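Local coordinates for protein fuculose-1-phosphate aldolase (Glaciozyma antarctica, PDB 4XXF) that belongs to the class II aldolase and adducin family and binds zinc, its AraD-like chain forming part of an assembly of four copies, at residues Thr188-Asp191 against Ser192-Trp196; Phe99-His102 against Ser103-Lys107; Ile217-Glu221 against Pro222-Phe226; Val59-Phe62 against Gly63-Phe66. All blocks are in the same frame, centred on the assembly; numbering follows the deposited sequence.

Overall arrangement
All four interactions are local, each within one unbroken run of chain. Interactions 1 and 2 lie on helices that pack against strand 114-118 of the mixed sheet; their centres are about 16 Å apart and they do not touch. Interaction 2 is close to a bound zinc ion: the side chain of Ile101 lies about 6 Å from it, and His102 packs on His117, which with His119 and His181 forms a zinc site. Interaction 4, a turn facing another subunit, approaches interaction 2 to about 5 Å between nearest atoms. Interaction 3 lies far out at the surface, its centre about 39 Å from that of interaction 4; the two lie on opposite sides of the chain's centre.

Interaction 1. Residues Thr188-Asp191 against Ser192-Trp196; sequences TTID and SAVAW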
# COMPACT_ATOMS: atom_id res chain seq x y z
N THR A 188 -9.80 -5.59 -28.39
CA THR A 188 -9.61 -5.17 -29.77
C THR A 188 -8.52 -4.11 -29.86
O THR A 188 -8.04 -3.81 -30.95
CB THR A 188 -10.91 -4.62 -30.39
OG1 THR A 188 -11.33 -3.45 -29.68
CG2 THR A 188 -12.01 -5.69 -30.37
N THR A 189 -8.15 -3.55 -28.70
CA THR A 189 -7.01 -2.65 -28.58
C THR A 189 -6.22 -3.03 -27.35
O THR A 189 -6.76 -3.68 -26.45
CB THR A 189 -7.40 -1.16 -28.46
OG1 THR A 189 -8.24 -0.97 -27.31
CG2 THR A 189 -8.10 -0.67 -29.72
N ILE A 190 -4.95 -2.65 -27.32
CA ILE A 190 -4.15 -2.77 -26.10
C ILE A 190 -4.86 -2.06 -24.96
O ILE A 190 -4.96 -2.58 -23.85
CB ILE A 190 -2.76 -2.16 -26.30
CG1 ILE A 190 -1.97 -2.93 -27.35
CG2 ILE A 190 -2.00 -2.07 -24.98
CD1 ILE A 190 -0.84 -2.11 -27.94
N ASP A 191 -5.38 -0.87 -25.25
CA ASP A 191 -6.00 -0.05 -24.22
C ASP A 191 -7.17 -0.75 -23.55
O ASP A 191 -7.26 -0.78 -22.32
CB ASP A 191 -6.47 1.27 -24.83
CG ASP A 191 -5.35 2.05 -25.50
OD1 ASP A 191 -5.17 3.24 -25.16
OD2 ASP A 191 -4.65 1.48 -26.36
N SER A 192 -8.08 -1.32 -24.34
CA SER A 192 -9.23 -1.96 -23.72
C SER A 192 -8.81 -3.20 -22.95
O SER A 192 -9.33 -3.43 -21.86
CB SER A 192 -10.31 -2.29 -24.76
OG SER A 192 -9.89 -3.27 -25.68
N ALA A 193 -7.88 -4.00 -23.46
CA ALA A 193 -7.40 -5.16 -22.71
C ALA A 193 -6.84 -4.74 -21.34
O ALA A 193 -7.07 -5.42 -20.33
CB ALA A 193 -6.35 -5.91 -23.49
N VAL A 194 -6.12 -3.63 -21.31
CA VAL A 194 -5.56 -3.09 -20.08
C VAL A 194 -6.66 -2.61 -19.14
O VAL A 194 -6.62 -2.92 -17.94
CB VAL A 194 -4.58 -1.95 -20.40
CG1 VAL A 194 -4.21 -1.18 -19.14
CG2 VAL A 194 -3.32 -2.51 -21.02
N ALA A 195 -7.66 -1.89 -19.66
CA ALA A 195 -8.78 -1.46 -18.82
C ALA A 195 -9.45 -2.66 -18.18
O ALA A 195 -9.73 -2.65 -16.98
CB ALA A 195 -9.81 -0.67 -19.62
N TRP A 196 -9.70 -3.70 -18.96
CA TRP A 196 -10.39 -4.86 -18.40
C TRP A 196 -9.54 -5.53 -17.31
O TRP A 196 -10.09 -5.99 -16.30
CB TRP A 196 -10.77 -5.87 -19.48
CG TRP A 196 -11.54 -5.32 -20.64
CD1 TRP A 196 -11.38 -5.71 -21.95
CD2 TRP A 196 -12.59 -4.33 -20.64
NE1 TRP A 196 -12.26 -5.02 -22.75
CE2 TRP A 196 -13.00 -4.16 -21.97
CE3 TRP A 196 -13.21 -3.57 -19.64
CZ2 TRP A 196 -14.02 -3.28 -22.34
CZ3 TRP A 196 -14.22 -2.69 -20.00
CH2 TRP A 196 -14.61 -2.55 -21.34
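Thr189 and Ser192 form a capping box at the start of helix 190-213. Thr189 occupies the N-cap position, and its OG1 accepts the backbone N-H of Ser192 with an N to OG1 distance of 3.0 Å and an N-H...O angle of 163°. The return bond is weak, since Thr189 N stands 3.5 Å from Ser192 OG. The side chain of Ser192 can be followed outward. Its CB rests 3.5 Å from Thr189 OG1, and at chi1 66° OG is placed between the backbone N and the carbonyl carbon of its own residue, folded back toward the cap. There OG lies 3.2 Å from Thr189 O, and its hydrogen bond outside the box goes to Glu234. The same carboxylate also bonds to the backbone N of Thr188 and to Trp196 NE1, so one acidic group ties together the approach to the helix, its cap and its second turn. The regular helical series begins at the cap itself, with Ala193 N bonded to Thr189 O at 3.2 Å; Val194 N follows on Ile190 O at 3.0 Å, and Ala195 N on Asp191 O at 2.9 Å. Ile190 and Val194 lie side by side and point the same way, with their CG2 atoms 4.2 Å apart. Asp191 OD1 makes a salt bridge with Arg25. Around this helix start, Ile190 and Val194 pack on helix 15-36 and, with Ala193, on strand 114-118, while Thr189, Asp191, Ala195 and Trp196 meet helix 234-256.

Interaction 2. Residues Phe99-His102 against Ser103-Lys107; sequences FMIH and SAIHK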
# COMPACT_ATOMS: atom_id res chain seq x y z
N PHE A 99 3.35 -17.77 -23.89
CA PHE A 99 3.04 -17.16 -25.17
C PHE A 99 2.02 -17.98 -25.97
O PHE A 99 1.15 -17.40 -26.62
CB PHE A 99 4.29 -16.95 -26.03
CG PHE A 99 3.97 -16.49 -27.42
CD1 PHE A 99 3.61 -15.17 -27.66
CD2 PHE A 99 3.95 -17.39 -28.48
CE1 PHE A 99 3.26 -14.74 -28.93
CE2 PHE A 99 3.61 -16.97 -29.76
CZ PHE A 99 3.27 -15.64 -29.98
N MET A 100 2.12 -19.30 -25.92
CA MET A 100 1.23 -20.14 -26.72
C MET A 100 -0.21 -20.11 -26.21
O MET A 100 -1.13 -20.40 -26.97
CB MET A 100 1.76 -21.57 -26.79
CG MET A 100 3.08 -21.69 -27.56
SD MET A 100 3.03 -20.99 -29.23
CE MET A 100 1.90 -22.12 -30.05
N ILE A 101 -0.42 -19.75 -24.95
CA ILE A 101 -1.79 -19.43 -24.51
C ILE A 101 -2.33 -18.25 -25.31
O ILE A 101 -3.46 -18.29 -25.83
CB ILE A 101 -1.85 -19.12 -23.00
CG1 ILE A 101 -1.55 -20.40 -22.21
CG2 ILE A 101 -3.22 -18.58 -22.63
CD1 ILE A 101 -1.45 -20.19 -20.71
N HIS A 102 -1.53 -17.20 -25.43
CA HIS A 102 -1.95 -16.04 -26.21
C HIS A 102 -2.12 -16.42 -27.68
O HIS A 102 -3.08 -16.02 -28.32
CB HIS A 102 -0.94 -14.90 -26.08
CG HIS A 102 -0.89 -14.28 -24.73
ND1 HIS A 102 -0.72 -12.92 -24.53
CD2 HIS A 102 -0.97 -14.82 -23.49
CE1 HIS A 102 -0.71 -12.66 -23.24
NE2 HIS A 102 -0.86 -13.79 -22.58
N SER A 103 -1.19 -17.20 -28.20
CA SER A 103 -1.22 -17.55 -29.60
C SER A 103 -2.53 -18.27 -29.96
O SER A 103 -3.15 -17.98 -30.99
CB SER A 103 -0.02 -18.41 -29.97
OG SER A 103 -0.02 -18.67 -31.35
N ALA A 104 -2.94 -19.20 -29.10
CA ALA A 104 -4.19 -19.94 -29.32
C ALA A 104 -5.39 -19.00 -29.35
O ALA A 104 -6.26 -19.13 -30.20
CB ALA A 104 -4.38 -21.01 -28.26
N ILE A 105 -5.43 -18.03 -28.44
CA ILE A 105 -6.53 -17.07 -28.46
C ILE A 105 -6.50 -16.17 -29.71
O ILE A 105 -7.54 -15.97 -30.35
CB ILE A 105 -6.53 -16.20 -27.19
CG1 ILE A 105 -6.75 -17.06 -25.94
CG2 ILE A 105 -7.59 -15.10 -27.30
CD1 ILE A 105 -6.39 -16.34 -24.63
N HIS A 106 -5.33 -15.60 -30.03
CA HIS A 106 -5.19 -14.76 -31.22
C HIS A 106 -5.63 -15.51 -32.50
O HIS A 106 -6.20 -14.93 -33.42
CB HIS A 106 -3.74 -14.27 -31.41
CG HIS A 106 -3.30 -13.18 -30.47
ND1 HIS A 106 -3.82 -11.90 -30.50
CD2 HIS A 106 -2.31 -13.16 -29.55
CE1 HIS A 106 -3.20 -11.16 -29.59
NE2 HIS A 106 -2.28 -11.90 -29.00
N LYS A 107 -5.36 -16.82 -32.55
CA LYS A 107 -5.71 -17.62 -33.71
C LYS A 107 -7.21 -17.83 -33.80
O LYS A 107 -7.79 -17.75 -34.88
CB LYS A 107 -5.00 -18.97 -33.65
CG LYS A 107 -5.15 -19.81 -34.91
CD LYS A 107 -4.87 -21.28 -34.64
CE LYS A 107 -3.51 -21.49 -34.00
NZ LYS A 107 -3.55 -22.46 -32.87
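Phe99 carries CG trans to its backbone N (chi1 172°), which swings the ring forward until CE2 lies 3.9 Å from Ser103 CB. His106 places CG trans to its carbonyl carbon (chi1 -75°), and the imidazole then reaches back so that CD2 comes within 3.2 Å of His102 O and 4.1 Å of His102 CB. Met100, bent twice along its chain, adds SD at 4.1 Å from Ser103 CB. Ser103 OG itself bonds to the backbone O of Gln79. These contacts ride on helix 96-108, whose run of i to i+4 bonds here joins Ser103 N to Phe99 O, Ala104 N to Met100 O, Ile105 N to Ile101 O and His106 N to His102 O, the last 2.9 Å long. The helix lies against the central sheet: both histidines touch Ile115, and His102 also packs on His117, a zinc ligand. Thr47 OG1 bonds to both His102 ND1 and His106 NE2, while His106 ND1 bonds to Val112 O, so both nitrogens of the second ring are engaged and its rotation is fixed. On another flank, Ile101 CG2 approaches Ile105 CD1 at 4.4 Å, and both isoleucines pack on helix 163-170 and on Leu184.

Interaction 3. Residues Ile217-Glu221 against Pro222-Phe226; sequences IPIDE and PQAAF
Asp220 O accepts the backbone N-H of Ala224, with O and N 3.0 Å apart and an N-H...O angle of 157°. One residue on, Glu221 O receives Ala225 N at 2.9 Å, with an angle of 166°. These two bonds open helix 221-231. The nitrogen of Pro222, in the first turn, carries no hydrogen and therefore needs no acceptor. Asp220 holds the N-cap position, yet its side chain makes no capping bond: the carboxylate instead lies against CD of the proline, with Asp220 CG 3.5 Å from Pro222 CD. Its OD1 gets just a weak bond from Glu221 N, at 3.2 Å and a poor angle of 121°. Ile219 and Ala224, the residue before the N-cap and the fourth residue of the helix, touch as in a hydrophobic staple. Ile219 CG2, trans to its backbone N, comes within 4.1 Å of Ala224 CB, and the same methyl lies 3.7 Å from Ala224 N. Cys141 adjoins both Ile219 and Ala224. The carboxylate of Glu221 is bonded through OE1 to Tyr144 OH. The backbone of Ile219 pairs with Ile135. Farther back, in the loop leading into this surface helix, Ile217 O accepts from Asn180 ND2 of the second subunit.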
# COMPACT_ATOMS: atom_id res chain seq x y z
N ILE A 217 -24.70 -8.01 -1.55
CA ILE A 217 -25.98 -7.97 -2.24
C ILE A 217 -25.70 -7.79 -3.72
O ILE A 217 -25.11 -6.79 -4.12
CB ILE A 217 -26.86 -6.81 -1.72
CG1 ILE A 217 -27.05 -6.93 -0.21
CG2 ILE A 217 -28.20 -6.80 -2.45
CD1 ILE A 217 -27.84 -5.79 0.41
N PRO A 218 -26.09 -8.77 -4.55
CA PRO A 218 -25.85 -8.63 -5.99
C PRO A 218 -26.68 -7.49 -6.57
O PRO A 218 -27.78 -7.24 -6.11
CB PRO A 218 -26.28 -9.98 -6.56
CG PRO A 218 -27.25 -10.53 -5.55
CD PRO A 218 -26.75 -10.05 -4.22
N ILE A 219 -26.14 -6.81 -7.57
CA ILE A 219 -26.94 -5.87 -8.35
C ILE A 219 -28.03 -6.64 -9.07
O ILE A 219 -27.79 -7.73 -9.57
CB ILE A 219 -26.06 -5.11 -9.35
CG1 ILE A 219 -25.12 -4.19 -8.59
CG2 ILE A 219 -26.90 -4.31 -10.34
CD1 ILE A 219 -24.03 -3.57 -9.43
N ASP A 220 -29.25 -6.09 -9.08
CA ASP A 220 -30.36 -6.72 -9.80
C ASP A 220 -29.98 -6.83 -11.27
O ASP A 220 -29.38 -5.92 -11.83
CB ASP A 220 -31.64 -5.90 -9.62
CG ASP A 220 -32.89 -6.67 -10.00
OD1 ASP A 220 -32.85 -7.92 -9.98
OD2 ASP A 220 -33.91 -6.02 -10.31
N GLU A 221 -30.29 -7.96 -11.90
CA GLU A 221 -29.78 -8.21 -13.25
C GLU A 221 -30.19 -7.16 -14.30
O GLU A 221 -29.37 -6.81 -15.14
CB GLU A 221 -30.19 -9.61 -13.73
CG GLU A 221 -29.38 -10.74 -13.08
CD GLU A 221 -28.71 -11.64 -14.10
OE1 GLU A 221 -28.95 -11.46 -15.32
OE2 GLU A 221 -27.93 -12.53 -13.69
N PRO A 222 -31.43 -6.64 -14.26
CA PRO A 222 -31.73 -5.59 -15.25
C PRO A 222 -30.81 -4.37 -15.12
O PRO A 222 -30.37 -3.81 -16.13
CB PRO A 222 -33.18 -5.21 -14.93
CG PRO A 222 -33.75 -6.45 -14.32
CD PRO A 222 -32.63 -7.01 -13.49
N GLN A 223 -30.49 -3.98 -13.89
CA GLN A 223 -29.59 -2.86 -13.66
C GLN A 223 -28.17 -3.20 -14.14
O GLN A 223 -27.48 -2.35 -14.71
CB GLN A 223 -29.59 -2.48 -12.18
CG GLN A 223 -30.85 -1.74 -11.72
CD GLN A 223 -32.13 -2.56 -11.86
OE1 GLN A 223 -32.10 -3.79 -11.85
NE2 GLN A 223 -33.26 -1.88 -12.00
N ALA A 224 -27.74 -4.44 -13.92
CA ALA A 224 -26.41 -4.86 -14.37
C ALA A 224 -26.31 -4.82 -15.89
O ALA A 224 -25.31 -4.36 -16.44
CB ALA A 224 -26.08 -6.26 -13.85
N ALA A 225 -27.36 -5.29 -16.57
CA ALA A 225 -27.41 -5.27 -18.03
C ALA A 225 -27.37 -3.84 -18.56
O ALA A 225 -26.70 -3.54 -19.54
CB ALA A 225 -28.67 -5.99 -18.53
N PHE A 226 -28.10 -2.96 -17.90
CA PHE A 226 -28.13 -1.55 -18.29
C PHE A 226 -26.74 -0.94 -18.21
O PHE A 226 -26.28 -0.26 -19.14
CB PHE A 226 -29.11 -0.78 -17.40
CG PHE A 226 -29.16 0.69 -17.70
CD1 PHE A 226 -29.99 1.18 -18.69
CD2 PHE A 226 -28.37 1.58 -16.99
CE1 PHE A 226 -30.04 2.53 -18.96
CE2 PHE A 226 -28.41 2.94 -17.26
CZ PHE A 226 -29.24 3.41 -18.25

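Interaction 4. Residues Val59-Phe62 against Gly63-Phe66; sequences VNPF and GLAF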
# COMPACT_ATOMS: atom_id res chain seq x y z
N VAL A 59 5.84 -8.84 -28.02
CA VAL A 59 5.68 -9.34 -26.66
C VAL A 59 6.88 -8.90 -25.83
O VAL A 59 7.96 -8.62 -26.36
CB VAL A 59 5.52 -10.89 -26.64
CG1 VAL A 59 6.76 -11.56 -27.17
CG2 VAL A 59 5.16 -11.43 -25.26
N ASN A 60 6.69 -8.83 -24.52
CA ASN A 60 7.80 -8.62 -23.60
C ASN A 60 8.77 -9.80 -23.60
O ASN A 60 8.34 -10.95 -23.70
CB ASN A 60 7.27 -8.36 -22.19
CG ASN A 60 6.35 -9.46 -21.71
OD1 ASN A 60 5.27 -9.69 -22.27
ND2 ASN A 60 6.75 -10.14 -20.64
N PRO A 61 10.08 -9.52 -23.52
CA PRO A 61 11.08 -10.60 -23.50
C PRO A 61 11.17 -11.23 -22.12
O PRO A 61 11.05 -10.54 -21.11
CB PRO A 61 12.37 -9.88 -23.88
CG PRO A 61 12.18 -8.49 -23.34
CD PRO A 61 10.71 -8.18 -23.55
N PHE A 62 11.39 -12.54 -22.08
CA PHE A 62 11.35 -13.30 -20.84
C PHE A 62 12.38 -12.82 -19.83
O PHE A 62 13.56 -12.74 -20.13
CB PHE A 62 11.57 -14.78 -21.18
CG PHE A 62 11.08 -15.77 -20.14
CD1 PHE A 62 10.17 -15.42 -19.15
CD2 PHE A 62 11.54 -17.08 -20.18
CE1 PHE A 62 9.74 -16.36 -18.22
CE2 PHE A 62 11.11 -18.01 -19.26
CZ PHE A 62 10.21 -17.65 -18.27
N GLY A 63 11.92 -12.51 -18.62
CA GLY A 63 12.83 -12.18 -17.53
C GLY A 63 13.12 -10.71 -17.30
O GLY A 63 13.74 -10.36 -16.30
N LEU A 64 12.73 -9.84 -18.23
CA LEU A 64 12.96 -8.41 -18.04
C LEU A 64 11.86 -7.79 -17.17
O LEU A 64 10.67 -7.98 -17.42
CB LEU A 64 13.02 -7.69 -19.39
CG LEU A 64 13.26 -6.18 -19.32
CD1 LEU A 64 14.59 -5.85 -18.68
CD2 LEU A 64 13.20 -5.61 -20.71
N ALA A 65 12.25 -7.05 -16.14
CA ALA A 65 11.30 -6.40 -15.26
C ALA A 65 10.35 -5.51 -16.04
O ALA A 65 10.78 -4.69 -16.86
CB ALA A 65 12.03 -5.57 -14.22
N PHE A 66 9.05 -5.63 -15.75
CA PHE A 66 8.06 -4.76 -16.39
C PHE A 66 8.40 -3.28 -16.13
O PHE A 66 8.20 -2.43 -17.02
CB PHE A 66 6.65 -5.06 -15.87
CG PHE A 66 6.03 -6.32 -16.41
CD1 PHE A 66 6.76 -7.29 -17.08
CD2 PHE A 66 4.67 -6.52 -16.24
CE1 PHE A 66 6.14 -8.44 -17.56
CE2 PHE A 66 4.04 -7.67 -16.71
CZ PHE A 66 4.78 -8.63 -17.37
O HOH W 1 9.31 -9.10 -19.60
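Pro61 O and Leu64 O both accept from one water, at 2.7 Å and 2.8 Å from the water oxygen respectively, and the same water accepts from Asn60 ND2 at 3.0 Å. Three protein groups thus grip the water and tie the two limbs of the loop together. The limbs are joined by a type II beta turn from Pro61 to Leu64, closed by a weak, long bond from Leu64 N to Pro61 O, 3.4 Å though almost straight. Gly63 takes the third place of the turn with a positive phi (95°), as is usual for glycine in this turn type. On the flank, Pro61 CG meets Leu64 CD2 at 4.0 Å. Asn60 ND2 also lies 3.6 Å from Phe66 CE1, with amide and ring planes 82° apart. That amide is held from beyond the loop: OD1 bonds to Leu46 N and ND2 to Gly44 O, which fixes its rotation, while the Phe66 ring packs on helix 15-36. The turn faces the third subunit, where Gln246 of that chain bonds to both Ala65 N and Gly63 O, and Phe239 of that chain meets the Phe62 ring edge-to-face.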